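Local coordinates for putative polyprenyl synthetase (Streptomyces coelicolor, PDB 3NF2), which probably condenses isoprenoid diphosphates into longer prenyl diphosphate chains as a magnesium-dependent member of the FPP/GGPP synthase family, at residues A[322-326]-A[327-331]; A[11-14]-A[15-19]; A[282-285]-A[286-289]. All coordinates share one frame; numbering follows the deposited sequence. Where two conformers were deposited one is given.

Contact 1: A[322-326]-A[327-331]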
loop_
_atom_site.group_PDB
_atom_site.type_symbol
_atom_site.label_atom_id
_atom_site.label_comp_id
_atom_site.label_asym_id
_atom_site.label_seq_id
_atom_site.Cartn_x
_atom_site.Cartn_y
_atom_site.Cartn_z
ATOM N N VAL A 322 -22.868 -11.189 -22.446
ATOM C CA VAL A 322 -21.708 -10.716 -23.211
ATOM C C VAL A 322 -21.367 -11.533 -24.461
ATOM O O VAL A 322 -21.216 -12.764 -24.408
ATOM C CB VAL A 322 -20.435 -10.514 -22.343
ATOM C CG1 VAL A 322 -20.252 -9.036 -22.018
ATOM C CG2 VAL A 322 -20.485 -11.357 -21.078
ATOM N N ASP A 323 -21.244 -10.808 -25.574
ATOM C CA ASP A 323 -20.832 -11.362 -26.855
ATOM C C ASP A 323 -19.388 -11.833 -26.762
ATOM O O ASP A 323 -18.477 -11.052 -26.486
ATOM C CB ASP A 323 -20.998 -10.316 -27.960
ATOM C CG ASP A 323 -20.977 -10.920 -29.355
ATOM O OD1 ASP A 323 -21.074 -12.163 -29.492
ATOM O OD2 ASP A 323 -20.868 -10.139 -30.322
ATOM N N MET A 324 -19.197 -13.123 -27.004
ATOM C CA MET A 324 -17.978 -13.815 -26.637
ATOM C C MET A 324 -17.947 -15.127 -27.410
ATOM O O MET A 324 -18.992 -15.765 -27.570
ATOM C CB MET A 324 -18.023 -14.085 -25.129
ATOM C CG MET A 324 -16.962 -14.990 -24.542
ATOM S SD MET A 324 -17.368 -15.419 -22.827
ATOM C CE MET A 324 -18.058 -13.885 -22.250
ATOM N N PRO A 325 -16.762 -15.514 -27.924
ATOM C CA PRO A 325 -16.546 -16.838 -28.495
ATOM C C PRO A 325 -17.030 -17.932 -27.555
ATOM O O PRO A 325 -16.729 -17.902 -26.358
ATOM C CB PRO A 325 -15.028 -16.899 -28.657
ATOM C CG PRO A 325 -14.645 -15.493 -28.940
ATOM C CD PRO A 325 -15.612 -14.624 -28.171
ATOM N N ASP A 326 -17.788 -18.875 -28.108
ATOM C CA ASP A 326 -18.490 -19.898 -27.328
ATOM C C ASP A 326 -17.576 -20.928 -26.651
ATOM O O ASP A 326 -17.986 -21.579 -25.687
ATOM C CB ASP A 326 -19.559 -20.587 -28.191
ATOM C CG ASP A 326 -20.695 -19.641 -28.596
ATOM O OD1 ASP A 326 -20.612 -18.425 -28.318
ATOM O OD2 ASP A 326 -21.681 -20.116 -29.196
ATOM N N ARG A 327 -16.348 -21.064 -27.146
ATOM C CA ARG A 327 -15.347 -21.913 -26.500
ATOM C C ARG A 327 -14.869 -21.264 -25.198
ATOM O O ARG A 327 -14.560 -21.958 -24.223
ATOM C CB ARG A 327 -14.137 -22.149 -27.413
ATOM C CG ARG A 327 -14.419 -22.177 -28.913
ATOM C CD ARG A 327 -13.176 -22.602 -29.692
ATOM N NE ARG A 327 -12.019 -21.742 -29.433
ATOM C CZ ARG A 327 -10.749 -22.147 -29.479
ATOM N NH1 ARG A 327 -10.454 -23.410 -29.765
ATOM N NH2 ARG A 327 -9.767 -21.287 -29.227
ATOM N N VAL A 328 -14.806 -19.929 -25.203
ATOM C CA VAL A 328 -14.365 -19.149 -24.047
ATOM C C VAL A 328 -15.458 -19.150 -22.976
ATOM O O VAL A 328 -15.180 -19.407 -21.804
ATOM C CB VAL A 328 -13.978 -17.701 -24.455
ATOM C CG1 VAL A 328 -13.421 -16.930 -23.275
ATOM C CG2 VAL A 328 -12.957 -17.718 -25.590
ATOM N N ARG A 329 -16.692 -18.880 -23.406
ATOM C CA ARG A 329 -17.859 -18.944 -22.527
ATOM C C ARG A 329 -17.962 -20.291 -21.815
ATOM O O ARG A 329 -18.223 -20.332 -20.613
ATOM C CB ARG A 329 -19.144 -18.644 -23.304
ATOM C CG ARG A 329 -20.349 -18.360 -22.416
ATOM C CD ARG A 329 -21.619 -18.168 -23.227
ATOM N NE ARG A 329 -21.682 -16.852 -23.855
ATOM C CZ ARG A 329 -21.133 -16.558 -25.029
ATOM N NH1 ARG A 329 -20.472 -17.487 -25.702
ATOM N NH2 ARG A 329 -21.244 -15.334 -25.528
ATOM N N ASP A 330 -17.740 -21.381 -22.553
ATOM C CA ASP A 330 -17.728 -22.736 -21.992
ATOM C C ASP A 330 -16.662 -22.896 -20.910
ATOM O O ASP A 330 -16.886 -23.558 -19.892
ATOM C CB ASP A 330 -17.494 -23.779 -23.098
ATOM C CG ASP A 330 -18.793 -24.269 -23.749
ATOM O OD1 ASP A 330 -18.816 -25.436 -24.206
ATOM O OD2 ASP A 330 -19.786 -23.504 -23.805
ATOM N N ARG A 331 -15.502 -22.284 -21.143
ATOM C CA ARG A 331 -14.397 -22.341 -20.194
ATOM C C ARG A 331 -14.710 -21.545 -18.918
ATOM O O ARG A 331 -14.421 -22.002 -17.809
ATOM C CB ARG A 331 -13.096 -21.880 -20.861
ATOM C CG ARG A 331 -12.392 -22.986 -21.644
ATOM C CD ARG A 331 -11.257 -22.453 -22.508
ATOM N NE ARG A 331 -10.277 -23.498 -22.812
ATOM C CZ ARG A 331 -9.163 -23.314 -23.520
ATOM N NH1 ARG A 331 -8.336 -24.332 -23.731
ATOM N NH2 ARG A 331 -8.873 -22.117 -24.022
#

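Contact 2: A[11-14]-A[15-19]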
loop_
_atom_site.group_PDB
_atom_site.type_symbol
_atom_site.label_atom_id
_atom_site.label_comp_id
_atom_site.label_asym_id
_atom_site.label_seq_id
_atom_site.Cartn_x
_atom_site.Cartn_y
_atom_site.Cartn_z
ATOM N N ARG A 11 -2.722 -23.995 -16.834
ATOM C CA ARG A 11 -2.454 -22.960 -17.832
ATOM C C ARG A 11 -2.179 -21.587 -17.208
ATOM O O ARG A 11 -1.239 -20.904 -17.611
ATOM C CB ARG A 11 -3.630 -22.870 -18.808
ATOM C CG ARG A 11 -3.429 -21.972 -20.007
ATOM C CD ARG A 11 -4.760 -21.371 -20.402
ATOM N NE ARG A 11 -4.865 -21.165 -21.840
ATOM C CZ ARG A 11 -5.900 -20.589 -22.446
ATOM N NH1 ARG A 11 -6.934 -20.144 -21.738
ATOM N NH2 ARG A 11 -5.899 -20.457 -23.766
ATOM N N GLY A 12 -2.992 -21.205 -16.222
ATOM C CA GLY A 12 -2.848 -19.924 -15.531
ATOM C C GLY A 12 -1.636 -19.856 -14.615
ATOM O O GLY A 12 -0.955 -18.827 -14.558
ATOM N N ARG A 13 -1.377 -20.958 -13.905
ATOM C CA ARG A 13 -0.253 -21.043 -12.971
ATOM C C ARG A 13 1.091 -20.985 -13.700
ATOM O O ARG A 13 1.969 -20.204 -13.323
ATOM C CB ARG A 13 -0.368 -22.300 -12.092
ATOM C CG ARG A 13 0.909 -22.697 -11.351
ATOM C CD ARG A 13 0.625 -23.471 -10.064
ATOM N NE ARG A 13 -0.652 -24.178 -10.095
ATOM C CZ ARG A 13 -1.596 -24.045 -9.170
ATOM N NH1 ARG A 13 -1.403 -23.238 -8.136
ATOM N NH2 ARG A 13 -2.733 -24.721 -9.276
ATOM N N THR A 14 1.235 -21.794 -14.751
ATOM C CA THR A 14 2.483 -21.874 -15.518
ATOM C C THR A 14 2.780 -20.611 -16.320
ATOM O O THR A 14 3.942 -20.299 -16.559
ATOM C CB THR A 14 2.517 -23.098 -16.457
ATOM O OG1 THR A 14 1.440 -23.017 -17.397
ATOM C CG2 THR A 14 2.419 -24.403 -15.655
ATOM N N LEU A 15 1.746 -19.887 -16.736
ATOM C CA LEU A 15 1.971 -18.622 -17.431
ATOM C C LEU A 15 2.366 -17.481 -16.485
ATOM O O LEU A 15 3.274 -16.701 -16.794
ATOM C CB LEU A 15 0.758 -18.227 -18.276
ATOM C CG LEU A 15 0.549 -19.016 -19.578
ATOM C CD1 LEU A 15 -0.649 -18.471 -20.336
ATOM C CD2 LEU A 15 1.800 -19.039 -20.479
ATOM N N ALA A 16 1.703 -17.401 -15.329
ATOM C CA ALA A 16 1.863 -16.251 -14.436
ATOM C C ALA A 16 2.990 -16.378 -13.413
ATOM O O ALA A 16 3.701 -15.404 -13.182
ATOM C CB ALA A 16 0.538 -15.904 -13.746
ATOM N N THR A 17 3.144 -17.556 -12.797
ATOM C CA THR A 17 4.193 -17.778 -11.774
ATOM C C THR A 17 5.638 -17.331 -12.132
ATOM O O THR A 17 6.244 -16.595 -11.349
ATOM C CB THR A 17 4.183 -19.236 -11.179
ATOM O OG1 THR A 17 2.853 -19.585 -10.767
ATOM C CG2 THR A 17 5.124 -19.348 -9.984
ATOM N N PRO A 18 6.184 -17.743 -13.306
ATOM C CA PRO A 18 7.550 -17.286 -13.635
ATOM C C PRO A 18 7.683 -15.776 -13.860
ATOM O O PRO A 18 8.731 -15.212 -13.556
ATOM C CB PRO A 18 7.879 -18.034 -14.942
ATOM C CG PRO A 18 6.925 -19.175 -14.989
ATOM C CD PRO A 18 5.671 -18.654 -14.346
ATOM N N VAL A 19 6.638 -15.137 -14.386
ATOM C CA VAL A 19 6.645 -13.679 -14.580
ATOM C C VAL A 19 6.594 -12.945 -13.228
ATOM O O VAL A 19 7.319 -11.966 -13.013
ATOM C CB VAL A 19 5.503 -13.224 -15.527
ATOM C CG1 VAL A 19 5.459 -11.706 -15.667
ATOM C CG2 VAL A 19 5.679 -13.858 -16.903
#

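Contact 3: A[282-285]-A[286-289]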
loop_
_atom_site.group_PDB
_atom_site.type_symbol
_atom_site.label_atom_id
_atom_site.label_comp_id
_atom_site.label_asym_id
_atom_site.label_seq_id
_atom_site.Cartn_x
_atom_site.Cartn_y
_atom_site.Cartn_z
ATOM N N ASN A 282 -8.952 -24.391 25.689
ATOM C CA ASN A 282 -9.120 -25.777 26.104
ATOM C C ASN A 282 -10.282 -26.488 25.422
ATOM O O ASN A 282 -10.433 -27.699 25.580
ATOM C CB ASN A 282 -9.250 -25.874 27.628
ATOM C CG ASN A 282 -7.912 -25.746 28.337
ATOM O OD1 ASN A 282 -6.859 -26.090 27.789
ATOM N ND2 ASN A 282 -7.950 -25.263 29.573
ATOM N N PHE A 283 -11.081 -25.736 24.664
ATOM C CA PHE A 283 -12.257 -26.260 23.953
ATOM C C PHE A 283 -11.930 -27.523 23.166
ATOM O O PHE A 283 -10.850 -27.640 22.594
ATOM C CB PHE A 283 -12.817 -25.219 22.984
ATOM C CG PHE A 283 -13.790 -24.243 23.604
ATOM C CD1 PHE A 283 -14.744 -23.612 22.809
ATOM C CD2 PHE A 283 -13.753 -23.938 24.967
ATOM C CE1 PHE A 283 -15.648 -22.696 23.360
ATOM C CE2 PHE A 283 -14.654 -23.028 25.521
ATOM C CZ PHE A 283 -15.602 -22.406 24.717
ATOM N N SER A 284 -12.869 -28.464 23.152
ATOM C CA SER A 284 -12.677 -29.743 22.467
ATOM C C SER A 284 -13.351 -29.726 21.102
ATOM O O SER A 284 -14.169 -28.854 20.818
ATOM C CB SER A 284 -13.251 -30.884 23.311
ATOM O OG SER A 284 -14.637 -30.690 23.541
ATOM N N GLU A 285 -13.009 -30.714 20.273
ATOM C CA GLU A 285 -13.693 -30.979 19.000
ATOM C C GLU A 285 -15.217 -31.026 19.177
ATOM O O GLU A 285 -15.966 -30.390 18.424
ATOM C CB GLU A 285 -13.162 -32.297 18.412
ATOM C CG GLU A 285 -13.684 -32.663 17.015
ATOM C CD GLU A 285 -14.979 -33.457 17.049
ATOM O OE1 GLU A 285 -15.895 -33.146 16.254
ATOM O OE2 GLU A 285 -15.086 -34.379 17.884
ATOM N N GLU A 286 -15.661 -31.753 20.200
ATOM C CA GLU A 286 -17.087 -31.972 20.476
ATOM C C GLU A 286 -17.851 -30.700 20.770
ATOM O O GLU A 286 -19.014 -30.561 20.358
ATOM C CB GLU A 286 -17.246 -32.946 21.628
ATOM C CG GLU A 286 -16.732 -34.338 21.302
ATOM C CD GLU A 286 -15.294 -34.578 21.703
ATOM O OE1 GLU A 286 -14.464 -33.641 21.666
ATOM O OE2 GLU A 286 -14.997 -35.736 22.048
ATOM N N GLU A 287 -17.192 -29.765 21.451
ATOM C CA GLU A 287 -17.786 -28.447 21.711
ATOM C C GLU A 287 -17.916 -27.647 20.427
ATOM O O GLU A 287 -18.915 -26.954 20.219
ATOM C CB GLU A 287 -16.957 -27.666 22.738
ATOM C CG GLU A 287 -16.964 -28.272 24.144
ATOM C CD GLU A 287 -16.092 -27.491 25.106
ATOM O OE1 GLU A 287 -15.010 -28.009 25.471
ATOM O OE2 GLU A 287 -16.478 -26.354 25.479
ATOM N N PHE A 288 -16.916 -27.748 19.555
ATOM C CA PHE A 288 -17.019 -27.115 18.228
ATOM C C PHE A 288 -18.040 -27.801 17.332
ATOM O O PHE A 288 -18.719 -27.139 16.537
ATOM C CB PHE A 288 -15.655 -26.999 17.546
ATOM C CG PHE A 288 -14.738 -25.996 18.203
ATOM C CD1 PHE A 288 -15.080 -24.644 18.249
ATOM C CD2 PHE A 288 -13.539 -26.404 18.773
ATOM C CE1 PHE A 288 -14.239 -23.717 18.865
ATOM C CE2 PHE A 288 -12.694 -25.497 19.392
ATOM C CZ PHE A 288 -13.040 -24.146 19.436
ATOM N N ALA A 289 -18.165 -29.120 17.482
ATOM C CA ALA A 289 -19.226 -29.870 16.812
ATOM C C ALA A 289 -20.605 -29.408 17.279
ATOM O O ALA A 289 -21.473 -29.137 16.442
ATOM C CB ALA A 289 -19.050 -31.372 17.022
#

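Contact 1: A[322-326]-A[327-331]
The guanidinium of Arg-329 reaches back over the loop that leads into its own helix and collects oxygens from three residues. NH2 binds Val-322 O at 2.8 Å, lying in the carbonyl plane though the oxygen is somewhat tilted from the guanidinium plane, at its edge. Both terminal nitrogens grip Met-324 O end-on from one face of that carbonyl, NH1 at 2.9 Å and NH2 at 3.1 Å. NH1 also makes a salt bridge to Asp-326 OD1 at 2.8 Å; as a hydrogen bond it is weak and bent, and the carboxylate plane stands almost perpendicular to that of the guanidinium, 89° apart. Arg-329 was modelled in two conformers, and these bonds belong to one of them. CG lies anti to the backbone N (chi1 -166°), and a bend at chi3 then turns the cation toward the loop.

All this sits at the start of helix 326-339, with Pro-325 as N-cap residue. Its carbonyl takes a straight bond (169°) from Arg-329 N at 3.1 Å and a weak one from Val-328 N. One residue on, Asp-326 O accepts from Asp-330 N, so the helical pattern is running from the first turn. The carboxylate of Asp-326 would probably also favour this helix end electrostatically.

Beneath the polar layer, Met-324 CG lies over one guanidinium face, toward its rim, and SD rests 3.6 Å from Arg-329 CA. Met-324 crosses Val-328 at about a right angle, CG against CB at 4.0 Å, while Pro-325 CB touches Val-328 CG2 at 3.8 Å. Both Met-324 and Val-328 pack on Val-68, in the loop after helix 57-67.

Contact 2: A[11-14]-A[15-19]
The flat peptide carbonyl of Arg-13 is approached on both faces by Thr-17: the hydroxyl OG1 comes from one side at 2.8 Å, the backbone N from the other at 2.9 Å. Two donors of one residue thus share a single acceptor, each tilted out of the carbonyl plane. Thr-17 manages this because OG1 stands beside its own backbone N (chi1 -50°), pointing back along the helix. The aliphatic start of Arg-13 runs alongside, CG 3.7 Å from Thr-17 OG1; the far end of the arginine goes to Gly-54 O through NH1.

Next to this carbonyl, the Pro-18 ring fills the place where Thr-14 O would receive an N-H. Pro-18 has no N-H to offer, and its CD stands 3.3 Å from Thr-14 O instead. The preceding turn is regular, with Leu-15 N bonded to Arg-11 O and Ala-16 N to Gly-12 O at 3.1 Å. Leu-15 lays CG close against Arg-11 O as well, at 3.3 Å, and continues to Val-63 and Val-77. Ala-16 packs on Ala-80 of helix 77-98, while Thr-14 OG1 bonds back to Glu-10 O.

The break in backbone bonding at residues 18 and 19 marks a proline kink, here in helix 5-25, the N-terminal helix laid against helices 57-67 and 77-98 of the all-helical prenyl synthase fold.

Contact 3: A[282-285]-A[286-289]
Ser-284 and Glu-287 face each other across the first turn of helix 285-297 as a capping box. Glu-287 stretches out beyond CG, back past the helix end, and its OE1 accepts from Ser-284 N at 3.2 Å, met from well above the carboxylate plane. The reciprocal bond, Glu-287 N to Ser-284 OG at 3.4 Å, is weak, as is the one from Ser-284 OG to OE1. OG is placed for this by a chi1 of 60°, which sets it between the backbone N and the carbonyl carbon.

The Glu-287 side chain crosses that of Phe-283 at about a right angle. Its OE2 lies over one face of the ring, near the rim, 3.7 Å from CD2, and the carboxylate and ring planes are 41° apart. With an alanine in place of Glu-287, Ser-284 N would probably lose its acceptor and the Phe-283 ring would be freer to turn.

Phe-283 and Phe-288 also cross nearly at right angles, but their rings meet obliquely, planes 55° apart and centroids 5.7 Å apart. Phe-283 CB presses on Phe-288 CE2 at 3.6 Å, and Phe-288 CZ comes to the edge of the Phe-283 ring. Beyond, Phe-288 packs on Trp-241 and on Leu-244 of helix 242-245, joining the new helix to that part of the chain.

Glu-286 folds back over the serine, OE1 3.4 Å from Ser-284 CB. Glu-285 turns instead to Trp-241, whose NE1 is bonded to OE1, and that oxygen lies 3.7 Å from Ala-289 CB.

In the fold
Contacts 1 and 2 come from near the two ends of the chain yet meet in space: their centres are about 22 Å apart, and Arg-331 NH2 lies 3.4 Å from Arg-11 NH2. The two guanidiniums gather at Glu-67 OE1, in a salt bridge from Arg-11 and a long, weak ion pair from Arg-331. Contact 3 sits across the chain's centre from both, about 47 Å from contact 1 and about 41 Å from contact 2 between centres. Contacts 1 and 3 each begin a helix; contact 2 kinks one. Contact 2 backs on helix 77-98, whose C-terminal end probably carries the first aspartate-rich, magnesium-binding motif of this family.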